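PDB 1WU2: molybdopterin biosynthesis moeA protein from Pyrococcus horikoshii, which probably takes part in molybdenum cofactor biosynthesis, as a MoeA-family protein thought to act in inserting molybdenum into molybdopterin. Local coordinates for residues S297-A305 and K361-L369; Y10-I21 and L309-M318. All coordinates share one frame; numbering follows the deposited sequence.

Interaction 1: S297-A305 and K361-L369; sequences SGYPVSVFA and KGSGILSSL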
loop_
_atom_site.group_PDB
_atom_site.type_symbol
_atom_site.label_atom_id
_atom_site.label_comp_id
_atom_site.label_asym_id
_atom_site.label_seq_id
_atom_site.Cartn_x
_atom_site.Cartn_y
_atom_site.Cartn_z
ATOM N N SER A 297 -10.519 -8.826 20.930
ATOM C CA SER A 297 -11.407 -8.073 21.826
ATOM C C SER A 297 -12.888 -7.983 21.437
ATOM O O SER A 297 -13.713 -7.587 22.264
ATOM C CB SER A 297 -10.861 -6.654 22.011
ATOM O OG SER A 297 -11.904 -5.696 21.956
ATOM N N GLY A 298 -13.229 -8.285 20.187
ATOM C CA GLY A 298 -14.623 -8.287 19.761
ATOM C C GLY A 298 -15.208 -6.978 19.262
ATOM O O GLY A 298 -16.139 -7.002 18.455
ATOM N N TYR A 299 -14.693 -5.846 19.731
ATOM C CA TYR A 299 -15.153 -4.550 19.239
ATOM C C TYR A 299 -14.212 -4.052 18.136
ATOM O O TYR A 299 -13.002 -4.032 18.331
ATOM C CB TYR A 299 -15.283 -3.553 20.396
ATOM C CG TYR A 299 -16.561 -3.775 21.189
ATOM C CD1 TYR A 299 -16.526 -4.020 22.562
ATOM C CD2 TYR A 299 -17.808 -3.782 20.552
ATOM C CE1 TYR A 299 -17.702 -4.248 23.283
ATOM C CE2 TYR A 299 -18.979 -4.007 21.260
ATOM C CZ TYR A 299 -18.923 -4.239 22.622
ATOM O OH TYR A 299 -20.090 -4.460 23.313
ATOM N N PRO A 300 -14.766 -3.680 16.977
ATOM C CA PRO A 300 -13.967 -3.382 15.778
ATOM C C PRO A 300 -12.761 -2.466 15.983
ATOM O O PRO A 300 -11.682 -2.785 15.493
ATOM C CB PRO A 300 -14.982 -2.714 14.846
ATOM C CG PRO A 300 -16.280 -3.294 15.231
ATOM C CD PRO A 300 -16.209 -3.524 16.710
ATOM N N VAL A 301 -12.935 -1.359 16.694
ATOM C CA VAL A 301 -11.830 -0.425 16.918
ATOM C C VAL A 301 -10.700 -1.115 17.682
ATOM O O VAL A 301 -9.527 -0.949 17.355
ATOM C CB VAL A 301 -12.286 0.840 17.686
ATOM C CG1 VAL A 301 -11.095 1.746 17.990
ATOM C CG2 VAL A 301 -13.346 1.599 16.889
ATOM N N SER A 302 -11.072 -1.890 18.692
ATOM C CA SER A 302 -10.111 -2.626 19.514
ATOM C C SER A 302 -9.414 -3.788 18.786
ATOM O O SER A 302 -8.245 -4.061 19.042
ATOM C CB SER A 302 -10.812 -3.134 20.775
ATOM O OG SER A 302 -9.913 -3.809 21.633
ATOM N N VAL A 303 -10.126 -4.473 17.894
ATOM C CA VAL A 303 -9.535 -5.539 17.080
ATOM C C VAL A 303 -8.508 -4.972 16.098
ATOM O O VAL A 303 -7.490 -5.604 15.835
ATOM C CB VAL A 303 -10.619 -6.322 16.286
ATOM C CG1 VAL A 303 -9.992 -7.219 15.213
ATOM C CG2 VAL A 303 -11.463 -7.146 17.226
ATOM N N PHE A 304 -8.789 -3.787 15.562
ATOM C CA PHE A 304 -7.923 -3.129 14.584
ATOM C C PHE A 304 -6.577 -2.768 15.202
ATOM O O PHE A 304 -5.532 -3.010 14.608
ATOM C CB PHE A 304 -8.610 -1.871 14.049
ATOM C CG PHE A 304 -7.849 -1.167 12.954
ATOM C CD1 PHE A 304 -7.989 -1.559 11.628
ATOM C CD2 PHE A 304 -7.021 -0.089 13.247
ATOM C CE1 PHE A 304 -7.303 -0.904 10.615
ATOM C CE2 PHE A 304 -6.332 0.571 12.242
ATOM C CZ PHE A 304 -6.471 0.163 10.922
ATOM N N ALA A 305 -6.617 -2.185 16.394
ATOM C CA ALA A 305 -5.404 -1.835 17.129
ATOM C C ALA A 305 -4.609 -3.084 17.509
ATOM O O ALA A 305 -3.380 -3.090 17.454
ATOM C CB ALA A 305 -5.757 -1.042 18.368
ATOM N N LYS A 361 -14.926 6.765 20.621
ATOM C CA LYS A 361 -15.267 5.849 21.709
ATOM C C LYS A 361 -15.075 4.396 21.199
ATOM O O LYS A 361 -14.407 4.214 20.173
ATOM C CB LYS A 361 -16.702 6.178 22.164
ATOM C CG LYS A 361 -16.797 6.694 23.607
ATOM C CD LYS A 361 -18.243 6.958 24.024
ATOM C CE LYS A 361 -18.486 6.668 25.509
ATOM N NZ LYS A 361 -19.495 5.583 25.713
ATOM N N GLY A 362 -15.584 3.352 21.871
ATOM C CA GLY A 362 -16.312 3.403 23.134
ATOM C C GLY A 362 -17.511 2.465 23.199
ATOM O O GLY A 362 -18.152 2.333 24.252
ATOM N N SER A 363 -17.850 1.859 22.064
ATOM C CA SER A 363 -18.708 0.675 22.029
ATOM C C SER A 363 -18.340 -0.180 20.825
ATOM O O SER A 363 -19.183 -0.908 20.283
ATOM C CB SER A 363 -20.180 1.083 21.956
ATOM O OG SER A 363 -21.020 -0.037 21.706
ATOM N N GLY A 364 -17.074 -0.108 20.418
ATOM C CA GLY A 364 -16.662 -0.619 19.127
ATOM C C GLY A 364 -17.362 0.166 18.042
ATOM O O GLY A 364 -18.115 -0.402 17.246
ATOM N N ILE A 365 -17.134 1.477 18.023
ATOM C CA ILE A 365 -17.791 2.338 17.041
ATOM C C ILE A 365 -16.885 2.609 15.833
ATOM O O ILE A 365 -16.020 3.492 15.830
ATOM C CB ILE A 365 -18.405 3.612 17.682
ATOM C CG1 ILE A 365 -17.385 4.447 18.462
ATOM C CG2 ILE A 365 -19.552 3.203 18.606
ATOM C CD1 ILE A 365 -18.045 5.586 19.228
ATOM N N LEU A 366 -17.154 1.802 14.808
ATOM C CA LEU A 366 -16.361 1.638 13.597
ATOM C C LEU A 366 -16.028 2.896 12.776
ATOM O O LEU A 366 -15.066 2.884 12.010
ATOM C CB LEU A 366 -17.107 0.627 12.706
ATOM C CG LEU A 366 -16.401 -0.221 11.647
ATOM C CD1 LEU A 366 -16.669 0.379 10.289
ATOM C CD2 LEU A 366 -14.909 -0.391 11.882
ATOM N N SER A 367 -16.804 3.968 12.922
ATOM C CA SER A 367 -16.645 5.151 12.063
ATOM C C SER A 367 -15.317 5.899 12.241
ATOM O O SER A 367 -14.870 6.574 11.317
ATOM C CB SER A 367 -17.805 6.134 12.247
ATOM O OG SER A 367 -17.865 6.615 13.578
ATOM N N SER A 368 -14.705 5.796 13.419
ATOM C CA SER A 368 -13.397 6.408 13.669
ATOM C C SER A 368 -12.288 5.713 12.870
ATOM O O SER A 368 -11.327 6.354 12.444
ATOM C CB SER A 368 -13.071 6.397 15.165
ATOM O OG SER A 368 -12.951 5.075 15.659
ATOM N N LEU A 369 -12.430 4.400 12.682
ATOM C CA LEU A 369 -11.582 3.635 11.762
ATOM C C LEU A 369 -11.708 4.114 10.310
ATOM O O LEU A 369 -10.720 4.135 9.572
ATOM C CB LEU A 369 -11.932 2.142 11.825
ATOM C CG LEU A 369 -11.007 1.204 12.599
ATOM C CD1 LEU A 369 -10.582 1.790 13.935
ATOM C CD2 LEU A 369 -11.709 -0.134 12.794
HETATM O O HOH W 1 -21.150 -1.377 24.002
#
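Ser-363 OG holds a water at 2.7 Å, and the same water makes a weak 3.3 Å contact with Tyr-299 OH, linking the phenol loosely to the opposing loop. Below that link the tyrosine ring lies against backbone: Ser-363 C sits over one face near the rim, and Ser-363 O is 3.2 Å from Tyr-299 CD2. The ring gets there because its CG stands anti to the carbonyl carbon, chi1 -79°. Gly-364, in a left-handed conformation and without a side chain, lets its CA come within 3.5 Å of Tyr-299 CB, while its carbonyl O faces Pro-300 CD. Tyr-299 is the N-cap residue of helix 300-319 and Pro-300 opens the first turn; Ser-Gly-Tyr-Pro-Val-Ser (297-302) matches the Pro-Gly-Asn-Pro-Val-Ser-like signature of MoeA-family domains. Residues 361-369, from the C-terminal region, thus cover that helix start. The second subunit closes in here too: its Thr-105 packs on Tyr-299, its Arg-55 on Ser-363, and its Asp-147 accepts a hydrogen bond from Ser-367 OG. Farther along, aliphatic side chains take over. Pro-300 CB meets Leu-366 CD2 at 3.8 Å. Val-301 CG2 is in van der Waals contact with Ile-365 O, 3.4 Å away. Ser-368 OG makes a weak hydrogen bond to that carbonyl. The branches of Leu-369 divide their work: CD1 lies against Val-301, CD2 against Phe-304 CB. Leu-369 CG stands over the Phe-304 face, 4.3 Å from the ring centroid and 22° off the normal, a CH-pi contact.

Interaction 2: Y10-I21 and L309-M318; sequences YREALKLLLDDI and LFVKHALAKM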
loop_
_atom_site.group_PDB
_atom_site.type_symbol
_atom_site.label_atom_id
_atom_site.label_comp_id
_atom_site.label_asym_id
_atom_site.label_seq_id
_atom_site.Cartn_x
_atom_site.Cartn_y
_atom_site.Cartn_z
ATOM N N TYR A 10 3.697 -3.387 26.420
ATOM C CA TYR A 10 3.563 -3.745 25.014
ATOM C C TYR A 10 4.831 -4.363 24.427
ATOM O O TYR A 10 4.750 -5.365 23.724
ATOM C CB TYR A 10 3.164 -2.527 24.176
ATOM C CG TYR A 10 3.261 -2.770 22.684
ATOM C CD1 TYR A 10 2.560 -3.811 22.084
ATOM C CD2 TYR A 10 4.062 -1.970 21.879
ATOM C CE1 TYR A 10 2.652 -4.045 20.721
ATOM C CE2 TYR A 10 4.155 -2.192 20.515
ATOM C CZ TYR A 10 3.450 -3.232 19.943
ATOM O OH TYR A 10 3.539 -3.453 18.590
ATOM N N ARG A 11 5.987 -3.765 24.705
ATOM C CA ARG A 11 7.244 -4.219 24.107
ATOM C C ARG A 11 7.659 -5.600 24.613
ATOM O O ARG A 11 8.239 -6.380 23.864
ATOM C CB ARG A 11 8.369 -3.203 24.334
ATOM C CG ARG A 11 8.196 -1.891 23.559
ATOM C CD ARG A 11 8.415 -2.005 22.047
ATOM N NE ARG A 11 7.937 -0.820 21.331
ATOM C CZ ARG A 11 7.767 -0.736 20.009
ATOM N NH1 ARG A 11 8.034 -1.769 19.213
ATOM N NH2 ARG A 11 7.325 0.400 19.475
ATOM N N GLU A 12 7.355 -5.899 25.875
ATOM C CA GLU A 12 7.583 -7.238 26.420
ATOM C C GLU A 12 6.615 -8.249 25.805
ATOM O O GLU A 12 6.999 -9.384 25.531
ATOM C CB GLU A 12 7.434 -7.254 27.947
ATOM C CG GLU A 12 7.753 -8.611 28.576
ATOM C CD GLU A 12 7.662 -8.628 30.095
ATOM O OE1 GLU A 12 7.234 -7.620 30.700
ATOM O OE2 GLU A 12 8.023 -9.669 30.687
ATOM N N ALA A 13 5.367 -7.832 25.604
ATOM C CA ALA A 13 4.332 -8.700 25.043
ATOM C C ALA A 13 4.606 -9.015 23.580
ATOM O O ALA A 13 4.329 -10.117 23.119
ATOM C CB ALA A 13 2.960 -8.051 25.177
ATOM N N LEU A 14 5.143 -8.038 22.856
ATOM C CA LEU A 14 5.416 -8.191 21.436
ATOM C C LEU A 14 6.603 -9.121 21.239
ATOM O O LEU A 14 6.635 -9.885 20.284
ATOM C CB LEU A 14 5.691 -6.830 20.784
ATOM C CG LEU A 14 5.945 -6.843 19.273
ATOM C CD1 LEU A 14 4.689 -7.270 18.519
ATOM C CD2 LEU A 14 6.440 -5.482 18.789
ATOM N N LYS A 15 7.569 -9.057 22.151
ATOM C CA LYS A 15 8.742 -9.926 22.093
ATOM C C LYS A 15 8.386 -11.375 22.439
ATOM O O LYS A 15 8.863 -12.303 21.792
ATOM C CB LYS A 15 9.837 -9.420 23.035
ATOM C CG LYS A 15 11.220 -10.006 22.757
ATOM C CD LYS A 15 11.927 -10.442 24.036
ATOM C CE LYS A 15 13.430 -10.609 23.824
ATOM N NZ LYS A 15 13.759 -11.810 23.011
ATOM N N LEU A 16 7.557 -11.560 23.462
ATOM C CA LEU A 16 7.142 -12.896 23.885
ATOM C C LEU A 16 6.381 -13.576 22.754
ATOM O O LEU A 16 6.617 -14.745 22.453
ATOM C CB LEU A 16 6.254 -12.826 25.137
ATOM C CG LEU A 16 6.935 -12.540 26.478
ATOM C CD1 LEU A 16 5.897 -12.219 27.549
ATOM C CD2 LEU A 16 7.807 -13.708 26.921
ATOM N N LEU A 17 5.489 -12.814 22.126
ATOM C CA LEU A 17 4.675 -13.281 21.009
ATOM C C LEU A 17 5.506 -13.631 19.775
ATOM O O LEU A 17 5.350 -14.707 19.207
ATOM C CB LEU A 17 3.643 -12.209 20.643
ATOM C CG LEU A 17 2.592 -12.581 19.588
ATOM C CD1 LEU A 17 1.209 -12.110 20.017
ATOM C CD2 LEU A 17 2.940 -12.007 18.221
ATOM N N LEU A 18 6.384 -12.720 19.365
ATOM C CA LEU A 18 7.145 -12.880 18.119
ATOM C C LEU A 18 8.259 -13.923 18.224
ATOM O O LEU A 18 8.593 -14.565 17.232
ATOM C CB LEU A 18 7.732 -11.538 17.658
ATOM C CG LEU A 18 6.749 -10.480 17.155
ATOM C CD1 LEU A 18 7.485 -9.185 16.845
ATOM C CD2 LEU A 18 5.978 -10.971 15.927
ATOM N N ASP A 19 8.832 -14.085 19.416
ATOM C CA ASP A 19 9.803 -15.149 19.676
ATOM C C ASP A 19 9.154 -16.531 19.521
ATOM O O ASP A 19 9.827 -17.497 19.169
ATOM C CB ASP A 19 10.404 -15.026 21.086
ATOM C CG ASP A 19 11.438 -13.903 21.208
ATOM O OD1 ASP A 19 11.858 -13.313 20.185
ATOM O OD2 ASP A 19 11.890 -13.544 22.318
ATOM N N ASP A 20 7.853 -16.614 19.794
ATOM C CA ASP A 20 7.085 -17.850 19.617
ATOM C C ASP A 20 6.778 -18.161 18.145
ATOM O O ASP A 20 6.499 -19.309 17.798
ATOM C CB ASP A 20 5.774 -17.766 20.412
ATOM C CG ASP A 20 5.168 -19.131 20.696
ATOM O OD1 ASP A 20 5.861 -19.979 21.289
ATOM O OD2 ASP A 20 4.001 -19.440 20.376
ATOM N N ILE A 21 6.823 -17.136 17.294
ATOM C CA ILE A 21 6.480 -17.256 15.876
ATOM C C ILE A 21 7.733 -17.453 15.018
ATOM O O ILE A 21 8.690 -16.683 15.115
ATOM C CB ILE A 21 5.707 -15.993 15.403
ATOM C CG1 ILE A 21 4.440 -15.777 16.241
ATOM C CG2 ILE A 21 5.364 -16.085 13.912
ATOM C CD1 ILE A 21 3.310 -16.756 15.967
ATOM N N LEU A 309 -0.836 -3.891 16.015
ATOM C CA LEU A 309 0.210 -3.917 17.040
ATOM C C LEU A 309 0.797 -5.311 17.265
ATOM O O LEU A 309 1.901 -5.430 17.791
ATOM C CB LEU A 309 -0.314 -3.354 18.371
ATOM C CG LEU A 309 -0.613 -1.851 18.385
ATOM C CD1 LEU A 309 -1.364 -1.465 19.640
ATOM C CD2 LEU A 309 0.664 -1.035 18.274
ATOM N N PHE A 310 0.078 -6.358 16.861
ATOM C CA PHE A 310 0.520 -7.731 17.108
ATOM C C PHE A 310 0.497 -8.580 15.845
ATOM O O PHE A 310 1.543 -9.001 15.354
ATOM C CB PHE A 310 -0.350 -8.389 18.185
ATOM C CG PHE A 310 -0.105 -7.860 19.568
ATOM C CD1 PHE A 310 -1.075 -7.130 20.230
ATOM C CD2 PHE A 310 1.100 -8.101 20.211
ATOM C CE1 PHE A 310 -0.845 -6.646 21.507
ATOM C CE2 PHE A 310 1.332 -7.617 21.494
ATOM C CZ PHE A 310 0.359 -6.892 22.137
ATOM N N VAL A 311 -0.699 -8.811 15.316
ATOM C CA VAL A 311 -0.896 -9.752 14.212
ATOM C C VAL A 311 -0.095 -9.365 12.962
ATOM O O VAL A 311 0.552 -10.212 12.353
ATOM C CB VAL A 311 -2.394 -9.893 13.840
ATOM C CG1 VAL A 311 -2.581 -10.960 12.763
ATOM C CG2 VAL A 311 -3.229 -10.237 15.067
ATOM N N LYS A 312 -0.147 -8.086 12.599
ATOM C CA LYS A 312 0.561 -7.549 11.439
ATOM C C LYS A 312 2.046 -7.925 11.458
ATOM O O LYS A 312 2.600 -8.325 10.443
ATOM C CB LYS A 312 0.398 -6.019 11.395
ATOM C CG LYS A 312 1.272 -5.306 10.376
ATOM C CD LYS A 312 0.833 -3.861 10.152
ATOM C CE LYS A 312 1.327 -2.926 11.242
ATOM N NZ LYS A 312 1.516 -1.533 10.750
ATOM N N HIS A 313 2.674 -7.799 12.621
ATOM C CA HIS A 313 4.103 -8.072 12.769
ATOM C C HIS A 313 4.427 -9.564 12.822
ATOM O O HIS A 313 5.510 -9.970 12.411
ATOM C CB HIS A 313 4.641 -7.353 14.009
ATOM C CG HIS A 313 4.451 -5.872 13.955
ATOM N ND1 HIS A 313 5.006 -5.090 12.965
ATOM C CD2 HIS A 313 3.733 -5.035 14.737
ATOM C CE1 HIS A 313 4.653 -3.832 13.152
ATOM N NE2 HIS A 313 3.880 -3.771 14.221
ATOM N N ALA A 314 3.495 -10.370 13.323
ATOM C CA ALA A 314 3.646 -11.826 13.315
ATOM C C ALA A 314 3.591 -12.376 11.894
ATOM O O ALA A 314 4.422 -13.190 11.505
ATOM C CB ALA A 314 2.570 -12.483 14.174
ATOM N N LEU A 315 2.604 -11.926 11.128
ATOM C CA LEU A 315 2.448 -12.324 9.729
ATOM C C LEU A 315 3.671 -11.946 8.892
ATOM O O LEU A 315 4.123 -12.726 8.056
ATOM C CB LEU A 315 1.197 -11.680 9.132
ATOM C CG LEU A 315 -0.128 -12.256 9.630
ATOM C CD1 LEU A 315 -1.267 -11.287 9.361
ATOM C CD2 LEU A 315 -0.413 -13.604 8.977
ATOM N N ALA A 316 4.197 -10.747 9.129
ATOM C CA ALA A 316 5.387 -10.268 8.433
ATOM C C ALA A 316 6.610 -11.118 8.768
ATOM O O ALA A 316 7.439 -11.374 7.907
ATOM C CB ALA A 316 5.650 -8.805 8.774
ATOM N N LYS A 317 6.712 -11.558 10.017
ATOM C CA LYS A 317 7.811 -12.425 10.442
ATOM C C LYS A 317 7.729 -13.808 9.794
ATOM O O LYS A 317 8.754 -14.420 9.500
ATOM C CB LYS A 317 7.831 -12.570 11.969
ATOM C CG LYS A 317 9.211 -12.897 12.531
ATOM C CD LYS A 317 9.139 -13.775 13.759
ATOM C CE LYS A 317 10.521 -14.247 14.174
ATOM N NZ LYS A 317 10.527 -14.733 15.573
HETATM N N MSE A 318 6.507 -14.283 9.562
HETATM C CA MSE A 318 6.274 -15.622 9.017
HETATM C C MSE A 318 6.691 -15.733 7.544
HETATM O O MSE A 318 7.141 -16.786 7.107
HETATM C CB MSE A 318 4.802 -16.026 9.193
HETATM C CG MSE A 318 4.430 -16.339 10.635
HETATM SE SE MSE A 318 2.528 -16.744 10.903
HETATM C CE MSE A 318 2.709 -18.623 11.180
#
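Tyr-10 reaches from the first turn of helix 10-20 to Phe-310 and Leu-309. Its CB points along the flank of the partner helix, and with CG anti to the backbone N (chi1 169°) the ring swings across. Tyr-10 CD1 comes within 3.8 Å of Phe-310 CZ, and Tyr-10 CE1 stands over the Phe-310 face near its rim; the two rings form an offset edge-to-face pair, the tyrosine edge toward the phenylalanine face, with planes at 73°. CE1 also touches Leu-309 O and CB, and CZ lies beside Leu-309 CD2. At the tip, Tyr-10 OH donates a 2.7 Å hydrogen bond to Leu-309 O, in the carbonyl plane and on a lone pair, which ties the end of the ring to this carbonyl; Leu-309 O in turn lies near the plane of the tyrosine ring, at its edge. This carbonyl belongs to a wider, pi-type turn at 309-311. Phe-310 stacks outside the contact with Phe-287. One turn further on, Leu-17 CD2 meets Ala-314 CB, and Leu-18 CD2 rests over Ala-314 CA and N. Where helix 10-20 runs out, Lys-317 NZ donates to Leu-18 O at 2.6 Å and to Ile-21 O at 2.7 Å. Leu-18 O also accepts from Ile-21 N, on the other face of its plane. The partial negative charge of such carbonyls would probably stabilise the ammonium. Beside them Ile-21 CG2 presses tightly on CG of the selenomethionine Met-318, 3.4 Å away. With axes 9.9 Å apart crossing at -32°, this is a helix pair with one knob-into-hole, Phe-310 among Tyr-10, Ala-13, Leu-14 and Leu-17, joining the N-terminal MoeA region to the molybdopterin-binding domain.

How the interactions relate
Both interactions draw on helix 300-319 of the probable molybdopterin-binding domain: interaction 1 uses its N-terminal turns and interaction 2 its C-terminal half. Their centres lie about 21 Å apart. Along the chain the order is 10-21, 297-305, 309-318, 361-369, and the two pairings cross. One helix therefore meets the N-terminal MoeA region through residues 10-21 and the C-terminal region through residues 361-369, bringing parts far apart in sequence onto a single element. The surroundings differ: the second subunit reaches interaction 1 but does not touch the segments of interaction 2, so the helix start lies at the dimer interface while its other end is held within the chain.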